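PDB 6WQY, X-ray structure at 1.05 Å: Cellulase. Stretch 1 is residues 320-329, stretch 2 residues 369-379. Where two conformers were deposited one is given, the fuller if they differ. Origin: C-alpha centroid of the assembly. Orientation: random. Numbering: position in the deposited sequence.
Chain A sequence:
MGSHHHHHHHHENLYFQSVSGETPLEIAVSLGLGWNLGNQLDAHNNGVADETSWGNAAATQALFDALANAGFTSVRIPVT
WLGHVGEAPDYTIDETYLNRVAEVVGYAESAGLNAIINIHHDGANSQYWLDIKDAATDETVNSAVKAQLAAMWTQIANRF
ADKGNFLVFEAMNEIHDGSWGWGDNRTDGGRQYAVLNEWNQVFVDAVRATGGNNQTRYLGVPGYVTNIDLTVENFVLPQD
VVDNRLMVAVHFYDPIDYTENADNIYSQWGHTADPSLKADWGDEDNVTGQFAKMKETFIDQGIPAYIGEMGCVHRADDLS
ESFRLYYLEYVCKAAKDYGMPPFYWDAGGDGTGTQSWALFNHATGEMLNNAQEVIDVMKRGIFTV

Stretch 1 (320-329) SESFRLYYLE
Stretch 2, residues 369-379: NNAQEVIDVMK

A single carboxylate oxygen, Glu321 OE2, organizes the polar end of this helix pair: it accepts a hydrogen bond from Asn370 ND2 across the contact (2.9 Å, N-H...O angle 162°) and, within its own helix, forms a salt bridge with Arg324 NH1, also at 2.9 Å. Glu321 is t,p with chi3 -15°; Arg324 has chi1 t, chi2 -146° (between wells) and chi3 t. A water closes the cluster, accepting from Arg324 NH1 at 2.8 Å and donating to Asn370 OD1 at 2.7 Å, so the amide uses both its ends. The principle is a familiar one: polar groups can enter a packed interface when they satisfy one another.

The geometry is simple to build. Residues 320-329 are helical throughout, and a second helix runs through 371-379, with Asn370 (phi/psi -93/31) at its N-cap position. That side chain makes no capping bond; its p rotamer serves the neighboring helix instead. The axes run in roughly the same direction, crossing at -30° and approaching to 8.6 Å. CA-CA distances fall from 9.6 Å for Glu321 and Asn370, which meet through their side chains, to 6.0 Å for Leu325 and Val374 and 5.1 Å for Glu329 and Val377; branched valines fill the closer part.

Val374, chi1 t, is a knob among Glu321, Arg324, Leu325 and Leu328. Its CG2 lies 3.6 Å from Arg324 NH1, over one face of the guanidinium, and 4.0 Å from Leu325 CD1; its CG1 meets Leu328 CD1 at 3.6 Å. Leu325 (m,p), partly exposed, and buried Leu328 (m,t) thus offer apolar branches to the valine methyls. Farther along, buried Val377 (m) points toward the first helix, its CG2 3.7 Å from Leu325 O, while Leu328 CB packs 4.2 Å from CG of buried Met378 (m,t,m). Glu329 (t,t), partly exposed, lays CG 3.5 Å from Val377 O. The contact buries 449 Å², both sides summed.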

ATOM      1  N   SER A 320      -0.613 -12.534 -25.076  1.00 17.04           N
ATOM      2  CA  SER A 320      -1.242 -11.765 -24.007  1.00 16.20           C
ATOM      3  C   SER A 320      -0.222 -11.314 -22.964  1.00 14.31           C
ATOM      4  O   SER A 320      -0.295 -10.183 -22.463  1.00 14.45           O
ATOM      5  CB  SER A 320      -2.340 -12.601 -23.353  1.00 17.17           C
ATOM      6  OG  SER A 320      -3.311 -12.997 -24.310  1.00 18.02           O
ATOM      7  N   GLU A 321       0.740 -12.184 -22.619  1.00 14.65           N
ATOM      8  CA  GLU A 321       1.708 -11.822 -21.584  1.00 13.83           C
ATOM      9  C   GLU A 321       2.554 -10.625 -22.009  1.00 13.43           C
ATOM     10  O   GLU A 321       2.961  -9.818 -21.167  1.00 12.38           O
ATOM     11  CB  GLU A 321       2.563 -13.034 -21.220  1.00 14.56           C
ATOM     12  CG  GLU A 321       3.466 -12.834 -20.003  1.00 15.14           C
ATOM     13  CD  GLU A 321       2.724 -12.715 -18.675  1.00 12.94           C
ATOM     14  OE1 GLU A 321       1.488 -12.503 -18.652  1.00 13.68           O
ATOM     15  OE2 GLU A 321       3.400 -12.803 -17.616  1.00 13.12           O
ATOM     16  N   SER A 322       2.834 -10.492 -23.308  0.56 13.36           N
ATOM     17  CA  SER A 322       3.566  -9.326 -23.785  0.56 13.28           C
ATOM     18  C   SER A 322       2.875  -8.039 -23.351  0.56 12.43           C
ATOM     19  O   SER A 322       3.528  -7.086 -22.915  0.56 12.72           O
ATOM     20  CB  SER A 322       3.669  -9.361 -25.311  0.56 15.06           C
ATOM     21  OG  SER A 322       4.167 -10.605 -25.764  0.56 13.81           O
ATOM     22  N   PHE A 323       1.547  -7.994 -23.473  1.00 12.55           N
ATOM     23  CA  PHE A 323       0.796  -6.809 -23.083  1.00 12.20           C
ATOM     24  C   PHE A 323       0.876  -6.552 -21.587  1.00 10.41           C
ATOM     25  O   PHE A 323       0.903  -5.392 -21.162  1.00 11.12           O
ATOM     26  CB  PHE A 323      -0.657  -6.950 -23.530  1.00 12.06           C
ATOM     27  CG  PHE A 323      -0.849  -6.811 -25.009  1.00 11.97           C
ATOM     28  CD1 PHE A 323      -1.011  -5.557 -25.585  1.00 12.41           C
ATOM     29  CD2 PHE A 323      -0.849  -7.923 -25.821  1.00 15.11           C
ATOM     30  CE1 PHE A 323      -1.187  -5.421 -26.935  1.00 15.40           C
ATOM     31  CE2 PHE A 323      -1.021  -7.790 -27.184  1.00 15.87           C
ATOM     32  CZ  PHE A 323      -1.190  -6.533 -27.734  1.00 16.43           C
ATOM     33  N   ARG A 324       0.880  -7.616 -20.774  1.00 10.68           N
ATOM     34  CA  ARG A 324       1.011  -7.450 -19.331  1.00 10.33           C
ATOM     35  C   ARG A 324       2.348  -6.810 -18.972  1.00 10.74           C
ATOM     36  O   ARG A 324       2.418  -5.905 -18.132  1.00 10.86           O
ATOM     37  CB  ARG A 324       0.887  -8.804 -18.633  1.00 11.34           C
ATOM     38  CG  ARG A 324       1.093  -8.716 -17.135  1.00 11.06           C
ATOM     39  CD  ARG A 324       1.756  -9.933 -16.566  1.00 12.00           C
ATOM     40  NE  ARG A 324       1.791  -9.912 -15.109  1.00 10.65           N
ATOM     41  CZ  ARG A 324       2.374 -10.854 -14.372  1.00 10.75           C
ATOM     42  NH1 ARG A 324       2.993 -11.869 -14.945  1.00 11.92           N
ATOM     43  NH2 ARG A 324       2.337 -10.763 -13.051  1.00 11.03           N
ATOM     44  N   LEU A 325       3.433  -7.285 -19.587  1.00 10.92           N
ATOM     45  CA  LEU A 325       4.742  -6.713 -19.297  1.00 11.16           C
ATOM     46  C   LEU A 325       4.812  -5.271 -19.762  1.00 11.17           C
ATOM     47  O   LEU A 325       5.388  -4.420 -19.083  1.00 12.13           O
ATOM     48  CB  LEU A 325       5.859  -7.556 -19.899  1.00 11.13           C
ATOM     49  CG  LEU A 325       6.229  -8.770 -19.058  1.00 13.29           C
ATOM     50  CD1 LEU A 325       5.139  -9.821 -19.019  1.00 18.07           C
ATOM     51  CD2 LEU A 325       7.536  -9.383 -19.545  1.00 19.27           C
ATOM     52  N   TYR A 326       4.230  -4.975 -20.931  1.00 11.01           N
ATOM     53  CA  TYR A 326       4.159  -3.592 -21.395  1.00 11.08           C
ATOM     54  C   TYR A 326       3.397  -2.717 -20.403  1.00 10.18           C
ATOM     55  O   TYR A 326       3.869  -1.636 -20.040  1.00 10.73           O
ATOM     56  CB  TYR A 326       3.544  -3.534 -22.801  1.00 11.11           C
ATOM     57  CG  TYR A 326       3.206  -2.126 -23.237  1.00 11.18           C
ATOM     58  CD1 TYR A 326       4.174  -1.131 -23.268  1.00 11.16           C
ATOM     59  CD2 TYR A 326       1.913  -1.784 -23.592  1.00 11.59           C
ATOM     60  CE1 TYR A 326       3.864   0.159 -23.637  1.00 12.18           C
ATOM     61  CE2 TYR A 326       1.585  -0.495 -23.959  1.00 11.27           C
ATOM     62  CZ  TYR A 326       2.570   0.475 -23.980  1.00 11.37           C
ATOM     63  OH  TYR A 326       2.274   1.770 -24.351  1.00 12.68           O
ATOM     64  N   TYR A 327       2.225  -3.169 -19.960  1.00 10.59           N
ATOM     65  CA  TYR A 327       1.456  -2.422 -18.971  1.00 10.10           C
ATOM     66  C   TYR A 327       2.292  -2.129 -17.730  1.00  9.51           C
ATOM     67  O   TYR A 327       2.356  -0.984 -17.260  1.00 10.11           O
ATOM     68  CB  TYR A 327       0.189  -3.216 -18.592  1.00 10.04           C
ATOM     69  CG  TYR A 327      -0.598  -2.567 -17.475  1.00  9.40           C
ATOM     70  CD1 TYR A 327      -1.562  -1.604 -17.750  1.00 10.58           C
ATOM     71  CD2 TYR A 327      -0.358  -2.889 -16.154  1.00  9.12           C
ATOM     72  CE1 TYR A 327      -2.268  -0.982 -16.735  1.00  9.77           C
ATOM     73  CE2 TYR A 327      -1.063  -2.273 -15.133  1.00  9.46           C
ATOM     74  CZ  TYR A 327      -2.004  -1.327 -15.425  1.00  8.42           C
ATOM     75  OH  TYR A 327      -2.675  -0.723 -14.376  1.00  9.32           O
ATOM     76  N   LEU A 328       2.930  -3.153 -17.160  1.00  9.99           N
ATOM     77  CA  LEU A 328       3.686  -2.957 -15.929  1.00  9.84           C
ATOM     78  C   LEU A 328       4.871  -2.040 -16.143  1.00 10.94           C
ATOM     79  O   LEU A 328       5.166  -1.189 -15.294  1.00 11.35           O
ATOM     80  CB  LEU A 328       4.121  -4.311 -15.371  1.00 10.29           C
ATOM     81  CG  LEU A 328       2.989  -5.182 -14.822  1.00  9.74           C
ATOM     82  CD1 LEU A 328       3.512  -6.551 -14.471  1.00 11.73           C
ATOM     83  CD2 LEU A 328       2.353  -4.546 -13.592  1.00 10.78           C
ATOM     84  N   GLU A 329       5.563  -2.190 -17.273  1.00 11.05           N
ATOM     85  CA  GLU A 329       6.681  -1.307 -17.583  1.00 12.66           C
ATOM     86  C   GLU A 329       6.191   0.124 -17.754  1.00 13.29           C
ATOM     87  O   GLU A 329       6.800   1.070 -17.230  1.00 14.54           O
ATOM     88  CB  GLU A 329       7.413  -1.803 -18.838  1.00 13.44           C
ATOM     89  CG  GLU A 329       8.790  -1.191 -19.035  1.00 14.86           C
ATOM     90  CD  GLU A 329       9.592  -1.803 -20.180  1.00 11.85           C
ATOM     91  OE1 GLU A 329       9.145  -2.728 -20.878  1.00 16.43           O
ATOM     92  OE2 GLU A 329      10.713  -1.285 -20.428  1.00 18.97           O
ATOM     93  N   ASN A 369       7.281 -19.003 -12.547  1.00 11.19           N
ATOM     94  CA  ASN A 369       6.995 -18.774 -13.968  1.00 11.47           C
ATOM     95  C   ASN A 369       7.977 -17.739 -14.507  1.00 11.55           C
ATOM     96  O   ASN A 369       9.192 -17.890 -14.296  1.00 13.18           O
ATOM     97  CB  ASN A 369       5.516 -18.437 -14.115  1.00 11.89           C
ATOM     98  CG  ASN A 369       4.623 -19.524 -13.552  1.00 11.39           C
ATOM     99  OD1 ASN A 369       4.966 -20.699 -13.608  1.00 12.64           O
ATOM    100  ND2 ASN A 369       3.495 -19.133 -12.991  1.00 13.87           N
ATOM    101  N   ASN A 370       7.512 -16.717 -15.224  1.00 11.52           N
ATOM    102  CA  ASN A 370       8.358 -15.712 -15.854  1.00 11.93           C
ATOM    103  C   ASN A 370       8.557 -14.489 -14.972  1.00 11.43           C
ATOM    104  O   ASN A 370       8.731 -13.373 -15.488  1.00 12.15           O
ATOM    105  CB  ASN A 370       7.761 -15.296 -17.201  1.00 12.55           C
ATOM    106  CG  ASN A 370       6.406 -14.637 -17.052  1.00 11.25           C
ATOM    107  OD1 ASN A 370       5.629 -15.003 -16.164  1.00 12.36           O
ATOM    108  ND2 ASN A 370       6.118 -13.649 -17.888  1.00 12.48           N
ATOM    109  N   ALA A 371       8.552 -14.661 -13.655  1.00 11.17           N
ATOM    110  CA  ALA A 371       8.681 -13.520 -12.766  1.00 11.20           C
ATOM    111  C   ALA A 371       9.928 -12.699 -13.055  1.00 10.55           C
ATOM    112  O   ALA A 371       9.898 -11.477 -12.921  1.00 10.67           O
ATOM    113  CB  ALA A 371       8.706 -13.974 -11.306  1.00 12.03           C
ATOM    114  N   GLN A 372      11.039 -13.341 -13.427  1.00 10.93           N
ATOM    115  CA  GLN A 372      12.261 -12.582 -13.676  1.00 11.35           C
ATOM    116  C   GLN A 372      12.031 -11.513 -14.738  1.00 10.71           C
ATOM    117  O   GLN A 372      12.497 -10.371 -14.608  1.00 11.59           O
ATOM    118  CB  GLN A 372      13.392 -13.511 -14.108  1.00 13.02           C
ATOM    119  CG  GLN A 372      14.714 -12.786 -14.331  1.00 14.36           C
ATOM    120  CD  GLN A 372      15.303 -12.274 -13.035  1.00 13.73           C
ATOM    121  OE1 GLN A 372      15.739 -13.067 -12.191  1.00 17.46           O
ATOM    122  NE2 GLN A 372      15.306 -10.965 -12.849  1.00 15.35           N
ATOM    123  N   GLU A 373      11.316 -11.867 -15.805  1.00 11.06           N
ATOM    124  CA  GLU A 373      11.079 -10.923 -16.890  1.00 11.77           C
ATOM    125  C   GLU A 373      10.169  -9.789 -16.438  1.00 11.90           C
ATOM    126  O   GLU A 373      10.353  -8.634 -16.854  1.00 12.11           O
ATOM    127  CB  GLU A 373      10.479 -11.668 -18.080  1.00 13.99           C
ATOM    128  CG  GLU A 373      11.477 -12.538 -18.851  1.00 15.01           C
ATOM    129  CD  GLU A 373      11.991 -13.764 -18.099  1.00 34.45           C
ATOM    130  OE1 GLU A 373      11.237 -14.346 -17.293  1.00 24.60           O
ATOM    131  OE2 GLU A 373      13.156 -14.159 -18.326  1.00 46.71           O
ATOM    132  N   VAL A 374       9.185 -10.104 -15.598  1.00 11.62           N
ATOM    133  CA  VAL A 374       8.297  -9.085 -15.059  1.00 11.66           C
ATOM    134  C   VAL A 374       9.068  -8.117 -14.168  1.00 11.34           C
ATOM    135  O   VAL A 374       8.929  -6.889 -14.273  1.00 11.65           O
ATOM    136  CB  VAL A 374       7.145  -9.752 -14.292  1.00 12.41           C
ATOM    137  CG1 VAL A 374       6.278  -8.694 -13.617  1.00 14.27           C
ATOM    138  CG2 VAL A 374       6.301 -10.606 -15.226  1.00 15.87           C
ATOM    139  N   ILE A 375       9.874  -8.658 -13.255  1.00 10.87           N
ATOM    140  CA  ILE A 375      10.684  -7.838 -12.366  1.00 11.22           C
ATOM    141  C   ILE A 375      11.618  -6.948 -13.167  1.00 10.93           C
ATOM    142  O   ILE A 375      11.775  -5.760 -12.866  1.00 11.61           O
ATOM    143  CB  ILE A 375      11.433  -8.750 -11.376  1.00 11.74           C
ATOM    144  CG1 ILE A 375      10.434  -9.453 -10.453  1.00 11.64           C
ATOM    145  CG2 ILE A 375      12.449  -7.958 -10.590  1.00 12.81           C
ATOM    146  CD1 ILE A 375      10.984 -10.663  -9.729  1.00 13.09           C
ATOM    147  N   ASP A 376      12.224  -7.500 -14.220  1.00 11.09           N
ATOM    148  CA  ASP A 376      13.162  -6.718 -15.017  1.00 11.10           C
ATOM    149  C   ASP A 376      12.501  -5.507 -15.652  1.00 10.93           C
ATOM    150  O   ASP A 376      13.104  -4.439 -15.702  1.00 12.02           O
ATOM    151  CB  ASP A 376      13.800  -7.605 -16.086  1.00 11.93           C
ATOM    152  CG  ASP A 376      14.822  -8.571 -15.511  1.00 12.88           C
ATOM    153  OD1 ASP A 376      15.210  -8.411 -14.330  1.00 16.71           O
ATOM    154  OD2 ASP A 376      15.241  -9.490 -16.248  1.00 14.61           O
ATOM    155  N   VAL A 377      11.269  -5.643 -16.156  1.00 10.31           N
ATOM    156  CA  VAL A 377      10.645  -4.482 -16.796  1.00 11.61           C
ATOM    157  C   VAL A 377      10.231  -3.429 -15.770  1.00 10.92           C
ATOM    158  O   VAL A 377      10.271  -2.234 -16.055  1.00 12.14           O
ATOM    159  CB  VAL A 377       9.488  -4.844 -17.753  1.00 12.73           C
ATOM    160  CG1 VAL A 377       9.952  -5.816 -18.830  1.00 17.48           C
ATOM    161  CG2 VAL A 377       8.288  -5.377 -17.004  1.00 16.71           C
ATOM    162  N   MET A 378       9.829  -3.861 -14.570  1.00 11.00           N
ATOM    163  CA  MET A 378       9.483  -2.896 -13.528  1.00 11.77           C
ATOM    164  C   MET A 378      10.723  -2.158 -13.048  1.00 10.92           C
ATOM    165  O   MET A 378      10.697  -0.936 -12.869  1.00 12.66           O
ATOM    166  CB  MET A 378       8.757  -3.593 -12.365  1.00 10.60           C
ATOM    167  CG  MET A 378       7.416  -4.177 -12.775  1.00 11.93           C
ATOM    168  SD  MET A 378       6.300  -4.581 -11.425  1.00 11.85           S
ATOM    169  CE  MET A 378       7.231  -5.869 -10.592  1.00 12.37           C
ATOM    170  N   LYS A 379      11.835  -2.880 -12.880  1.00 12.12           N
ATOM    171  CA  LYS A 379      13.078  -2.237 -12.470  1.00 12.99           C
ATOM    172  C   LYS A 379      13.549  -1.234 -13.513  1.00 13.22           C
ATOM    173  O   LYS A 379      14.089  -0.177 -13.173  1.00 14.87           O
ATOM    174  CB  LYS A 379      14.173  -3.280 -12.257  1.00 13.54           C
ATOM    175  CG  LYS A 379      13.951  -4.130 -11.025  1.00 14.98           C
ATOM    176  CD  LYS A 379      15.219  -4.827 -10.563  1.00 17.41           C
ATOM    177  CE  LYS A 379      15.780  -5.776 -11.591  1.00 25.52           C
ATOM    178  NZ  LYS A 379      17.016  -6.427 -11.061  1.00 24.14           N
TER
HETATM  179  O   HOH W   1       4.660 -13.841 -13.898  1.00 16.81           O